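Local coordinates for bacterial leucyl aminopeptidase (Legionella pneumophila, PDB 6ESL), which probably removes amino-terminal residues, leucine among them, from peptides as a zinc-dependent M28-family aminopeptidase whose secretion serves nutrient acquisition during infection of amoebas, at residues Val67-His71 with Lys107-Asp111; Ala279-Phe283 with Leu382-Phe386; Met285-Arg289 with Leu370-Met376; Thr296-Asp302 with Pro323-Cys329. All blocks are in the same frame, centred on the assembly; numbering follows the deposited sequence.

Interaction 1: Val67-His71 with Lys107-Asp111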
loop_
_atom_site.group_PDB
_atom_site.type_symbol
_atom_site.label_atom_id
_atom_site.label_comp_id
_atom_site.label_asym_id
_atom_site.label_seq_id
_atom_site.Cartn_x
_atom_site.Cartn_y
_atom_site.Cartn_z
ATOM N N VAL B 67 -3.363 21.075 16.799
ATOM C CA VAL B 67 -3.721 21.437 15.443
ATOM C C VAL B 67 -3.988 20.202 14.596
ATOM O O VAL B 67 -4.820 20.260 13.691
ATOM C CB VAL B 67 -2.672 22.379 14.809
ATOM C CG1 VAL B 67 -2.877 22.468 13.265
ATOM C CG2 VAL B 67 -2.673 23.720 15.522
ATOM N N SER B 68 -3.355 19.069 14.915
ATOM C CA SER B 68 -3.698 17.817 14.335
ATOM C C SER B 68 -3.564 17.770 12.813
ATOM O O SER B 68 -4.355 17.070 12.146
ATOM C CB SER B 68 -5.152 17.465 14.787
ATOM O OG SER B 68 -5.430 16.132 14.512
ATOM N N CYS B 69 -2.568 18.458 12.227
ATOM C CA CYS B 69 -2.283 18.327 10.820
ATOM C C CYS B 69 -0.844 17.832 10.505
ATOM O O CYS B 69 -0.437 17.761 9.340
ATOM C CB CYS B 69 -2.560 19.697 10.199
ATOM S SG CYS B 69 -1.238 20.908 10.400
ATOM N N GLY B 70 -0.128 17.394 11.548
ATOM C CA GLY B 70 1.260 16.894 11.415
ATOM C C GLY B 70 2.192 17.532 12.459
ATOM O O GLY B 70 1.850 18.528 13.096
ATOM N N HIS B 71 3.353 16.957 12.589
ATOM C CA HIS B 71 4.377 17.432 13.501
ATOM C C HIS B 71 5.461 18.088 12.676
ATOM O O HIS B 71 5.194 18.681 11.627
ATOM C CB HIS B 71 4.833 16.276 14.412
ATOM C CG HIS B 71 3.784 15.918 15.408
ATOM N ND1 HIS B 71 3.798 16.446 16.689
ATOM C CD2 HIS B 71 2.587 15.260 15.258
ATOM C CE1 HIS B 71 2.670 16.103 17.293
ATOM N NE2 HIS B 71 1.911 15.409 16.446
ATOM N N LYS B 107 -2.570 14.597 4.456
ATOM C CA LYS B 107 -3.832 15.201 4.929
ATOM C C LYS B 107 -4.471 14.216 5.895
ATOM O O LYS B 107 -4.588 13.031 5.613
ATOM C CB LYS B 107 -4.747 15.584 3.754
ATOM C CG LYS B 107 -4.152 16.725 2.917
ATOM C CD LYS B 107 -5.078 17.070 1.734
ATOM C CE LYS B 107 -4.544 18.223 0.875
ATOM N NZ LYS B 107 -5.478 18.483 -0.261
ATOM N N LEU B 108 -4.885 14.719 7.048
ATOM C CA LEU B 108 -5.320 13.846 8.190
ATOM C C LEU B 108 -6.817 13.924 8.539
ATOM O O LEU B 108 -7.303 13.075 9.294
ATOM C CB LEU B 108 -4.465 14.183 9.449
ATOM C CG LEU B 108 -2.942 14.214 9.233
ATOM C CD1 LEU B 108 -2.298 14.321 10.607
ATOM C CD2 LEU B 108 -2.518 12.913 8.569
ATOM N N HIS B 109 -7.501 14.930 8.000
ATOM C CA HIS B 109 -8.942 15.121 8.283
ATOM C C HIS B 109 -9.767 15.097 7.001
ATOM O O HIS B 109 -10.889 15.657 6.962
ATOM C CB HIS B 109 -9.122 16.381 9.116
ATOM C CG HIS B 109 -8.324 16.320 10.364
ATOM N ND1 HIS B 109 -8.673 15.498 11.416
ATOM C CD2 HIS B 109 -7.120 16.844 10.683
ATOM C CE1 HIS B 109 -7.768 15.590 12.371
ATOM N NE2 HIS B 109 -6.814 16.396 11.950
ATOM N N LYS B 110 -9.206 14.395 6.001
ATOM C CA LYS B 110 -9.787 14.196 4.690
ATOM C C LYS B 110 -10.749 12.991 4.844
ATOM O O LYS B 110 -10.550 12.135 5.750
ATOM C CB LYS B 110 -8.664 13.947 3.646
ATOM C CG LYS B 110 -8.971 14.280 2.179
ATOM C CD LYS B 110 -8.299 13.306 1.166
ATOM C CE LYS B 110 -6.760 13.243 1.262
ATOM N NZ LYS B 110 -6.059 12.423 0.232
ATOM N N ASP B 111 -11.709 12.866 3.923
ATOM C CA ASP B 111 -12.634 11.723 3.914
ATOM C C ASP B 111 -11.843 10.433 3.663
ATOM O O ASP B 111 -10.934 10.392 2.853
ATOM C CB ASP B 111 -13.721 11.832 2.833
ATOM C CG ASP B 111 -14.720 12.945 3.091
ATOM O OD1 ASP B 111 -14.985 13.292 4.255
ATOM O OD2 ASP B 111 -15.271 13.457 2.114
#
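Two irregular segments meet here as a loop-on-loop contact. Residues 67-71 lead from the last residue of helix 57-67 into the loop before strand 73-74, an outermost strand of the small four-stranded antiparallel sheet, and residues 107-111 belong to the long connection that runs on toward helix 118-125. The turn begins at Ser-68, the first residue beyond the helix to leave helical angles and one with a positive phi, and it is anchored by the Cys-69 to Cys-29 disulfide. Along the connection, the CA-to-CB bond of Lys-107 points away from the turn, while its carbonyl oxygen accepts a hydrogen bond from Arg-328 of the second subunit. Leu-108 comes next and supplies the apolar part of the contact. Its CD1 lies 3.8 Å from Ser-68 O, 3.8 Å from Cys-69 C and 3.9 Å from Gly-70 N, so one methyl of the branched leucine side chain is laid against backbone. Glycine suits that curve, since at the backbone angles of Gly-70 a CB would collide with the carbonyl oxygen of Cys-69. Leu-108 also packs on Gly-330 of the second subunit, which makes this spot part of the dimer contact. His-109 then provides the polar part, an imidazole long enough to reach both the main chain and the side chain of one serine: NE2 donates to Ser-68 O at 2.6 Å and is hydrogen-bonded to Ser-68 OG at 2.9 Å.

Interaction 2: Ala279-Phe283 with Leu382-Phe386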
loop_
_atom_site.group_PDB
_atom_site.type_symbol
_atom_site.label_atom_id
_atom_site.label_comp_id
_atom_site.label_asym_id
_atom_site.label_seq_id
_atom_site.Cartn_x
_atom_site.Cartn_y
_atom_site.Cartn_z
ATOM N N ALA B 279 -13.293 6.926 -8.117
ATOM C CA ALA B 279 -12.571 5.667 -7.900
ATOM C C ALA B 279 -12.930 4.608 -8.958
ATOM O O ALA B 279 -14.108 4.492 -9.390
ATOM C CB ALA B 279 -12.832 5.135 -6.503
ATOM N N VAL B 280 -11.907 3.811 -9.300
ATOM C CA VAL B 280 -12.004 2.783 -10.330
ATOM C C VAL B 280 -11.535 1.415 -9.778
ATOM O O VAL B 280 -10.499 1.344 -9.075
ATOM C CB VAL B 280 -11.113 3.191 -11.515
ATOM C CG1 VAL B 280 -11.221 2.199 -12.610
ATOM C CG2 VAL B 280 -11.551 4.555 -12.005
ATOM N N VAL B 281 -12.249 0.333 -10.101
ATOM C CA VAL B 281 -11.727 -0.992 -9.885
ATOM C C VAL B 281 -11.707 -1.726 -11.234
ATOM O O VAL B 281 -12.587 -1.473 -12.132
ATOM C CB VAL B 281 -12.515 -1.771 -8.790
ATOM C CG1 VAL B 281 -13.972 -1.922 -9.144
ATOM C CG2 VAL B 281 -11.922 -3.130 -8.448
ATOM N N GLN B 282 -10.727 -2.594 -11.386
ATOM C CA GLN B 282 -10.586 -3.438 -12.547
ATOM C C GLN B 282 -10.688 -4.912 -12.154
ATOM O O GLN B 282 -9.977 -5.395 -11.240
ATOM C CB GLN B 282 -9.254 -3.144 -13.226
ATOM C CG GLN B 282 -8.806 -4.061 -14.367
ATOM C CD GLN B 282 -9.641 -3.914 -15.614
ATOM O OE1 GLN B 282 -10.578 -3.099 -15.666
ATOM N NE2 GLN B 282 -9.240 -4.640 -16.674
ATOM N N PHE B 283 -11.525 -5.621 -12.897
ATOM C CA PHE B 283 -11.648 -7.103 -12.793
ATOM C C PHE B 283 -11.089 -7.783 -14.022
ATOM O O PHE B 283 -11.742 -7.769 -15.130
ATOM C CB PHE B 283 -13.089 -7.490 -12.511
ATOM C CG PHE B 283 -13.574 -7.039 -11.184
ATOM C CD1 PHE B 283 -13.378 -7.834 -10.037
ATOM C CD2 PHE B 283 -14.182 -5.842 -11.030
ATOM C CE1 PHE B 283 -13.783 -7.394 -8.778
ATOM C CE2 PHE B 283 -14.636 -5.427 -9.811
ATOM C CZ PHE B 283 -14.359 -6.190 -8.670
ATOM N N LEU B 382 -17.470 -8.640 -4.590
ATOM C CA LEU B 382 -16.584 -7.529 -4.321
ATOM C C LEU B 382 -17.000 -6.300 -5.135
ATOM O O LEU B 382 -16.963 -5.190 -4.613
ATOM C CB LEU B 382 -15.109 -7.919 -4.553
ATOM C CG LEU B 382 -14.039 -6.855 -4.338
ATOM C CD1 LEU B 382 -14.128 -6.242 -2.954
ATOM C CD2 LEU B 382 -12.597 -7.374 -4.564
ATOM N N ALA B 383 -17.329 -6.496 -6.420
ATOM C CA ALA B 383 -17.746 -5.368 -7.286
ATOM C C ALA B 383 -19.013 -4.709 -6.695
ATOM O O ALA B 383 -19.088 -3.473 -6.660
ATOM C CB ALA B 383 -18.051 -5.860 -8.695
ATOM N N VAL B 384 -19.992 -5.555 -6.340
ATOM C CA VAL B 384 -21.257 -5.065 -5.719
ATOM C C VAL B 384 -20.976 -4.254 -4.458
ATOM O O VAL B 384 -21.515 -3.152 -4.269
ATOM C CB VAL B 384 -22.276 -6.189 -5.416
ATOM C CG1 VAL B 384 -23.477 -5.713 -4.564
ATOM C CG2 VAL B 384 -22.799 -6.723 -6.703
ATOM N N ALA B 385 -20.082 -4.767 -3.618
ATOM C CA ALA B 385 -19.799 -4.083 -2.348
ATOM C C ALA B 385 -19.070 -2.752 -2.579
ATOM O O ALA B 385 -19.388 -1.754 -1.928
ATOM C CB ALA B 385 -19.007 -4.991 -1.438
ATOM N N PHE B 386 -18.087 -2.725 -3.475
ATOM C CA PHE B 386 -17.406 -1.536 -3.876
ATOM C C PHE B 386 -18.372 -0.467 -4.430
ATOM O O PHE B 386 -18.352 0.679 -4.023
ATOM C CB PHE B 386 -16.387 -1.954 -4.987
ATOM C CG PHE B 386 -15.475 -0.886 -5.475
ATOM C CD1 PHE B 386 -14.240 -0.678 -4.831
ATOM C CD2 PHE B 386 -15.762 -0.141 -6.616
ATOM C CE1 PHE B 386 -13.337 0.300 -5.296
ATOM C CE2 PHE B 386 -14.862 0.836 -7.081
ATOM C CZ PHE B 386 -13.661 1.057 -6.405
#
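A helix laid on a central beta-sheet, as in the alpha/beta fold of zinc exopeptidases, is the arrangement here. Strand 277-282 lies between strands 203-209 and 346-350, and helix 373-391 runs over it almost exactly antiparallel: the short axes make 177° and approach to 10.4 Å. Every second residue of 279-283, namely Ala-279, Val-281 and Phe-283, points its CB at the helix, which answers with Leu-382, Ala-383 and Phe-386. Bulk is matched by lack of bulk. At one end small Ala-279 leaves room for the large Phe-386 ring, whose CZ comes to 4.2 Å from Ala-279 CB. At the other end the roles are reversed, for Phe-283 is the bump and Ala-383 the hollow, Phe-283 CE2 reaching 3.6 Å from Ala-383 CB, with Leu-382 beside the same ring. Everything that touches is buried, and no hydrogen bond crosses the interface, so shape and apolar surface do the joining. Phe-283 directly precedes the zinc ligand Asp-284, and its side chain lies about 9 Å from a zinc ion. Between the two rings sits Val-281, a compact beta-branched residue whose CG1 makes a CH-pi contact over the face of Phe-386, 3.8 Å from the ring centroid.

Interaction 3: Met285-Arg289 with Leu370-Met376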
loop_
_atom_site.group_PDB
_atom_site.type_symbol
_atom_site.label_atom_id
_atom_site.label_comp_id
_atom_site.label_asym_id
_atom_site.label_seq_id
_atom_site.Cartn_x
_atom_site.Cartn_y
_atom_site.Cartn_z
ATOM N N MET B 285 -9.462 -11.356 -14.584
ATOM C CA MET B 285 -9.216 -12.729 -14.178
ATOM C C MET B 285 -9.753 -12.910 -12.749
ATOM O O MET B 285 -9.172 -12.478 -11.717
ATOM C CB MET B 285 -7.792 -13.243 -14.374
ATOM C CG MET B 285 -7.260 -12.968 -15.749
ATOM S SD MET B 285 -5.629 -13.573 -16.099
ATOM C CE MET B 285 -4.641 -12.850 -14.797
ATOM N N THR B 286 -10.909 -13.552 -12.706
ATOM C CA THR B 286 -11.670 -13.743 -11.455
ATOM C C THR B 286 -12.040 -15.200 -11.159
ATOM O O THR B 286 -12.774 -15.493 -10.195
ATOM C CB THR B 286 -12.988 -12.942 -11.511
ATOM O OG1 THR B 286 -13.849 -13.463 -12.504
ATOM C CG2 THR B 286 -12.747 -11.449 -11.668
ATOM N N GLY B 287 -11.522 -16.128 -11.955
ATOM C CA GLY B 287 -11.961 -17.516 -11.832
ATOM C C GLY B 287 -10.998 -18.643 -11.562
ATOM O O GLY B 287 -11.421 -19.714 -11.191
ATOM N N TYR B 288 -9.714 -18.440 -11.797
ATOM C CA TYR B 288 -8.761 -19.519 -11.617
ATOM C C TYR B 288 -8.195 -19.474 -10.286
ATOM O O TYR B 288 -7.740 -18.389 -9.796
ATOM C CB TYR B 288 -7.660 -19.443 -12.702
ATOM C CG TYR B 288 -6.566 -20.517 -12.517
ATOM C CD1 TYR B 288 -6.694 -21.815 -13.090
ATOM C CD2 TYR B 288 -5.404 -20.212 -11.821
ATOM C CE1 TYR B 288 -5.667 -22.760 -12.924
ATOM C CE2 TYR B 288 -4.405 -21.147 -11.661
ATOM C CZ TYR B 288 -4.576 -22.416 -12.218
ATOM O OH TYR B 288 -3.579 -23.311 -11.981
ATOM N N ARG B 289 -8.185 -20.641 -9.606
ATOM C CA ARG B 289 -7.577 -20.784 -8.315
ATOM C C ARG B 289 -6.367 -21.649 -8.452
ATOM O O ARG B 289 -6.388 -22.677 -9.122
ATOM C CB ARG B 289 -8.551 -21.421 -7.286
ATOM C CG ARG B 289 -9.532 -20.439 -6.657
ATOM C CD ARG B 289 -10.394 -21.157 -5.633
ATOM N NE ARG B 289 -11.338 -20.230 -5.037
ATOM C CZ ARG B 289 -12.247 -20.585 -4.150
ATOM N NH1 ARG B 289 -12.288 -21.859 -3.740
ATOM N NH2 ARG B 289 -13.053 -19.664 -3.637
ATOM N N LEU B 370 -11.599 -25.181 -16.310
ATOM C CA LEU B 370 -10.487 -25.008 -15.414
ATOM C C LEU B 370 -10.768 -23.938 -14.316
ATOM O O LEU B 370 -10.010 -23.807 -13.423
ATOM C CB LEU B 370 -9.237 -24.720 -16.222
ATOM C CG LEU B 370 -8.932 -25.769 -17.282
ATOM C CD1 LEU B 370 -8.063 -25.280 -18.400
ATOM C CD2 LEU B 370 -8.393 -27.067 -16.741
ATOM N N LEU B 371 -11.851 -23.186 -14.430
ATOM C CA LEU B 371 -12.238 -22.141 -13.491
ATOM C C LEU B 371 -13.090 -22.587 -12.303
ATOM O O LEU B 371 -13.616 -23.642 -12.322
ATOM C CB LEU B 371 -12.906 -20.976 -14.189
ATOM C CG LEU B 371 -12.247 -20.434 -15.453
ATOM C CD1 LEU B 371 -13.035 -19.276 -16.002
ATOM C CD2 LEU B 371 -10.815 -20.063 -15.212
ATOM N N ASN B 372 -13.223 -21.739 -11.303
ATOM C CA ASN B 372 -13.936 -22.013 -10.071
ATOM C C ASN B 372 -15.035 -20.948 -9.910
ATOM O O ASN B 372 -14.795 -19.717 -9.780
ATOM C CB ASN B 372 -12.944 -21.915 -8.954
ATOM C CG ASN B 372 -13.526 -22.241 -7.600
ATOM O OD1 ASN B 372 -14.284 -21.450 -7.010
ATOM N ND2 ASN B 372 -13.083 -23.396 -7.054
ATOM N N LEU B 373 -16.260 -21.427 -9.860
ATOM C CA LEU B 373 -17.406 -20.525 -9.865
ATOM C C LEU B 373 -17.552 -19.800 -8.557
ATOM O O LEU B 373 -17.969 -18.629 -8.561
ATOM C CB LEU B 373 -18.711 -21.261 -10.282
ATOM C CG LEU B 373 -19.995 -20.477 -10.271
ATOM C CD1 LEU B 373 -19.848 -19.283 -11.195
ATOM C CD2 LEU B 373 -21.091 -21.460 -10.794
ATOM N N GLU B 374 -17.135 -20.408 -7.460
ATOM C CA GLU B 374 -17.186 -19.720 -6.187
ATOM C C GLU B 374 -16.222 -18.479 -6.244
ATOM O O GLU B 374 -16.565 -17.453 -5.754
ATOM C CB GLU B 374 -16.755 -20.630 -5.062
ATOM C CG GLU B 374 -16.857 -19.982 -3.714
ATOM C CD GLU B 374 -16.486 -20.920 -2.596
ATOM O OE1 GLU B 374 -17.361 -21.705 -2.207
ATOM O OE2 GLU B 374 -15.337 -20.891 -2.120
ATOM N N HIS B 375 -15.048 -18.640 -6.828
ATOM C CA HIS B 375 -14.089 -17.530 -6.968
ATOM C C HIS B 375 -14.707 -16.394 -7.798
ATOM O O HIS B 375 -14.750 -15.301 -7.382
ATOM C CB HIS B 375 -12.854 -18.031 -7.678
ATOM C CG HIS B 375 -11.566 -17.474 -7.150
ATOM N ND1 HIS B 375 -10.448 -17.301 -7.928
ATOM C CD2 HIS B 375 -11.208 -17.107 -5.905
ATOM C CE1 HIS B 375 -9.466 -16.834 -7.194
ATOM N NE2 HIS B 375 -9.902 -16.704 -5.962
ATOM N N MET B 376 -15.313 -16.727 -8.923
ATOM C CA MET B 376 -15.935 -15.729 -9.787
ATOM C C MET B 376 -17.037 -15.014 -9.082
ATOM O O MET B 376 -17.231 -13.852 -9.243
ATOM C CB MET B 376 -16.450 -16.350 -11.077
ATOM C CG MET B 376 -15.361 -16.810 -12.007
ATOM S SD MET B 376 -15.811 -17.291 -13.676
ATOM C CE MET B 376 -16.605 -18.860 -13.420
HETATM O O HOH W 1 -9.478 -22.990 -10.716
HETATM O O HOH W 2 -13.636 -22.981 -1.554
#
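Asn-372 sits at the N-cap of helix 373-391 and hydrogen-bonds in two directions. Its OD1 accepts from His-375 N (2.9 Å), satisfying a first-turn amide, while its own Asn-372 N donates to Gly-287 O at 2.7 Å. Glycine fits at 287 because a CB would press on Met-376 CG and Leu-371 CD1. Arg-289, long and charged, spans the helix start: Arg-289 NH2 forms a salt bridge with Glu-374 OE2 (3.0 Å), and NH1 is shared between Ala-292 O and a water that also donates to Glu-374 OE2. Arg-289 CG lies over the face of the His-375 ring, 3.5 Å from its centroid, in a CH-pi contact. A second water accepts from Arg-289 N and donates to Leu-370 O, both at 2.9 Å. Thr-286 OG1 is satisfied by Ser-229. The loop following strand 277-282 is thus fastened to the beginning of helix 373-391, with helix 220-239 and helix 130-142 packing against Leu-371 and Met-376.

Interaction 4: Thr296-Asp302 with Pro323-Cys329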
loop_
_atom_site.group_PDB
_atom_site.type_symbol
_atom_site.label_atom_id
_atom_site.label_comp_id
_atom_site.label_asym_id
_atom_site.label_seq_id
_atom_site.Cartn_x
_atom_site.Cartn_y
_atom_site.Cartn_z
ATOM N N THR B 296 -8.167 -17.361 -1.206
ATOM C CA THR B 296 -7.476 -16.110 -1.174
ATOM C C THR B 296 -7.707 -15.260 -2.432
ATOM O O THR B 296 -7.664 -15.789 -3.581
ATOM C CB THR B 296 -5.959 -16.394 -1.036
ATOM O OG1 THR B 296 -5.675 -17.102 0.191
ATOM C CG2 THR B 296 -5.120 -15.085 -1.047
ATOM N N MET B 297 -7.930 -13.978 -2.227
ATOM C CA MET B 297 -8.014 -13.007 -3.288
ATOM C C MET B 297 -6.811 -12.070 -3.168
ATOM O O MET B 297 -6.386 -11.769 -2.100
ATOM C CB MET B 297 -9.373 -12.237 -3.232
ATOM C CG MET B 297 -10.575 -13.192 -3.453
ATOM S SD MET B 297 -12.163 -12.420 -2.950
ATOM C CE MET B 297 -12.418 -11.476 -4.416
ATOM N N TRP B 298 -6.288 -11.629 -4.301
ATOM C CA TRP B 298 -5.006 -10.934 -4.404
ATOM C C TRP B 298 -5.226 -9.471 -4.760
ATOM O O TRP B 298 -5.951 -9.171 -5.682
ATOM C CB TRP B 298 -4.124 -11.657 -5.429
ATOM C CG TRP B 298 -3.710 -12.985 -4.945
ATOM C CD1 TRP B 298 -4.448 -14.179 -5.064
ATOM C CD2 TRP B 298 -2.478 -13.356 -4.289
ATOM N NE1 TRP B 298 -3.738 -15.205 -4.503
ATOM C CE2 TRP B 298 -2.522 -14.747 -4.065
ATOM C CE3 TRP B 298 -1.315 -12.672 -3.953
ATOM C CZ2 TRP B 298 -1.515 -15.431 -3.448
ATOM C CZ3 TRP B 298 -0.248 -13.405 -3.367
ATOM C CH2 TRP B 298 -0.365 -14.748 -3.139
ATOM N N VAL B 299 -4.565 -8.562 -4.050
ATOM C CA VAL B 299 -4.619 -7.162 -4.338
ATOM C C VAL B 299 -3.293 -6.802 -4.954
ATOM O O VAL B 299 -2.204 -7.026 -4.313
ATOM C CB VAL B 299 -4.932 -6.352 -3.036
ATOM C CG1 VAL B 299 -4.882 -4.848 -3.247
ATOM C CG2 VAL B 299 -6.342 -6.645 -2.564
ATOM N N PHE B 300 -3.330 -6.229 -6.160
ATOM C CA PHE B 300 -2.153 -5.840 -6.893
ATOM C C PHE B 300 -1.688 -4.437 -6.484
ATOM O O PHE B 300 -2.437 -3.518 -6.383
ATOM C CB PHE B 300 -2.261 -6.034 -8.406
ATOM C CG PHE B 300 -2.031 -7.443 -8.784
ATOM C CD1 PHE B 300 -2.949 -8.437 -8.383
ATOM C CD2 PHE B 300 -0.812 -7.877 -9.261
ATOM C CE1 PHE B 300 -2.687 -9.818 -8.566
ATOM C CE2 PHE B 300 -0.532 -9.264 -9.451
ATOM C CZ PHE B 300 -1.500 -10.213 -9.179
ATOM N N THR B 301 -0.423 -4.390 -6.088
ATOM C CA THR B 301 0.191 -3.177 -5.576
ATOM C C THR B 301 0.958 -2.297 -6.568
ATOM O O THR B 301 1.408 -1.211 -6.196
ATOM C CB THR B 301 1.075 -3.520 -4.366
ATOM O OG1 THR B 301 2.187 -4.310 -4.800
ATOM C CG2 THR B 301 0.269 -4.323 -3.349
ATOM N N ASP B 302 1.114 -2.746 -7.814
ATOM C CA ASP B 302 1.806 -1.924 -8.816
ATOM C C ASP B 302 0.728 -1.286 -9.728
ATOM O O ASP B 302 -0.243 -1.947 -10.122
ATOM C CB ASP B 302 2.993 -2.564 -9.501
ATOM C CG ASP B 302 2.606 -3.666 -10.400
ATOM O OD1 ASP B 302 1.461 -4.147 -10.294
ATOM O OD2 ASP B 302 3.463 -4.053 -11.214
ATOM N N PRO B 323 -9.052 -14.999 2.832
ATOM C CA PRO B 323 -7.777 -14.291 3.009
ATOM C C PRO B 323 -7.477 -13.319 1.803
ATOM O O PRO B 323 -7.989 -13.466 0.685
ATOM C CB PRO B 323 -6.750 -15.434 3.082
ATOM C CG PRO B 323 -7.572 -16.707 3.489
ATOM C CD PRO B 323 -8.879 -16.464 2.728
ATOM N N VAL B 324 -6.623 -12.338 2.070
ATOM C CA VAL B 324 -6.106 -11.399 1.121
ATOM C C VAL B 324 -4.604 -11.545 1.081
ATOM O O VAL B 324 -3.988 -11.759 2.103
ATOM C CB VAL B 324 -6.340 -9.974 1.565
ATOM C CG1 VAL B 324 -5.813 -8.976 0.526
ATOM C CG2 VAL B 324 -7.831 -9.736 1.741
ATOM N N ASP B 325 -4.015 -11.460 -0.069
ATOM C CA ASP B 325 -2.560 -11.426 -0.156
ATOM C C ASP B 325 -2.282 -10.427 -1.332
ATOM O O ASP B 325 -3.210 -9.908 -1.971
ATOM C CB ASP B 325 -2.008 -12.807 -0.386
ATOM C CG ASP B 325 -0.528 -12.959 0.060
ATOM O OD1 ASP B 325 0.142 -11.931 0.277
ATOM O OD2 ASP B 325 -0.061 -14.100 0.188
ATOM N N TYR B 326 -1.020 -10.121 -1.514
ATOM C CA TYR B 326 -0.517 -8.985 -2.329
ATOM C C TYR B 326 0.507 -9.434 -3.358
ATOM O O TYR B 326 1.328 -10.364 -3.146
ATOM C CB TYR B 326 0.148 -7.928 -1.411
ATOM C CG TYR B 326 -0.764 -7.476 -0.308
ATOM C CD1 TYR B 326 -1.746 -6.514 -0.493
ATOM C CD2 TYR B 326 -0.737 -8.142 0.915
ATOM C CE1 TYR B 326 -2.651 -6.190 0.538
ATOM C CE2 TYR B 326 -1.642 -7.838 1.923
ATOM C CZ TYR B 326 -2.572 -6.847 1.744
ATOM O OH TYR B 326 -3.448 -6.536 2.819
ATOM N N SER B 327 0.411 -8.819 -4.541
ATOM C CA SER B 327 1.300 -9.111 -5.675
ATOM C C SER B 327 1.366 -7.970 -6.708
ATOM O O SER B 327 0.505 -7.091 -6.721
ATOM C CB SER B 327 0.879 -10.413 -6.361
ATOM O OG SER B 327 1.725 -10.710 -7.457
ATOM N N ARG B 328 2.392 -8.026 -7.530
ATOM C CA ARG B 328 2.659 -7.041 -8.558
ATOM C C ARG B 328 2.633 -7.701 -9.908
ATOM O O ARG B 328 3.057 -8.792 -10.033
ATOM C CB ARG B 328 4.029 -6.426 -8.334
ATOM C CG ARG B 328 4.129 -5.599 -7.079
ATOM C CD ARG B 328 5.433 -4.834 -7.039
ATOM N NE ARG B 328 6.349 -5.405 -6.101
ATOM C CZ ARG B 328 7.634 -5.093 -5.980
ATOM N NH1 ARG B 328 8.356 -5.706 -5.055
ATOM N NH2 ARG B 328 8.217 -4.215 -6.771
ATOM N N CYS B 329 2.124 -7.018 -10.922
ATOM C CA CYS B 329 2.037 -7.629 -12.227
ATOM C C CYS B 329 2.673 -6.824 -13.369
ATOM O O CYS B 329 2.694 -7.254 -14.469
ATOM C CB CYS B 329 0.587 -7.959 -12.514
ATOM S SG CYS B 329 -0.360 -6.457 -12.733
#
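Val-299 occupies the apolar centre, its CG2 3.9 Å from Val-324 CG1 and its CB 4.1 Å from Tyr-326 CD1. With Met-297 these residues line the sheet face covered by helix 306-320, where beta-branched Val-299 and Val-324 and aromatic Tyr-326 suit an extended strand, and unbranched Met-297 also packs on helix 373-391. On the other face Phe-300 and Trp-298 shelter smaller neighbours: Asp-325 CB makes a CH-pi contact 3.6 Å from the centroid of the Trp-298 six-membered ring, Ser-327 CB lies 4.0 Å from the Phe-300 centroid, and Cys-329, disulfide-bonded to Cys-333, brings its SG obliquely to 4.7 Å from that centroid. Between the faces runs regular parallel pairing, in which Val-299 N donates to Asp-325 O (2.8 Å), Ser-327 N to Val-299 O (3.2 Å) and Thr-301 N to Ser-327 O (2.9 Å). At the polar edge a carboxylate takes over from the backbone, Asp-302 OD1 accepting from Cys-329 N at 3.0 Å, while Asp-302 OD2 is hydrogen-bonded to Gly-330 N and to Ser-106 OG of the second subunit. Asp-325 OD1 accepts from Tyr-326 N (2.8 Å) and forms a salt bridge with Lys-314 of the second subunit. The two strands and helix 306-320 make one beta-alpha-beta unit; strand 297-300 pairs antiparallel with strand 346-350, and strand 324-327 ends the eight-stranded sheet within this chain, where Tyr-326 packs on Tyr-326 of the second subunit.

In the fold
Interaction 2 is the core of the set: fully buried, apolar, and with its centre about 6 Å from that of the chain. Interactions 3 and 4 are partly buried and nested inside the loop it closes, their centres about 17 Å and about 15 Å from its own, respectively. Interactions 2 and 3 share helix 373-391, the former gripping its flank with hydrocarbon, the latter its start with capping, charge and water. Interactions 2 and 4 reach the same mixed sheet and touch where Leu-382 CD2 meets Met-297 CE at 4.1 Å. Interaction 1 stands apart on the surface, about 41 Å between centres from interaction 3, yet like interaction 4 it abuts the second subunit.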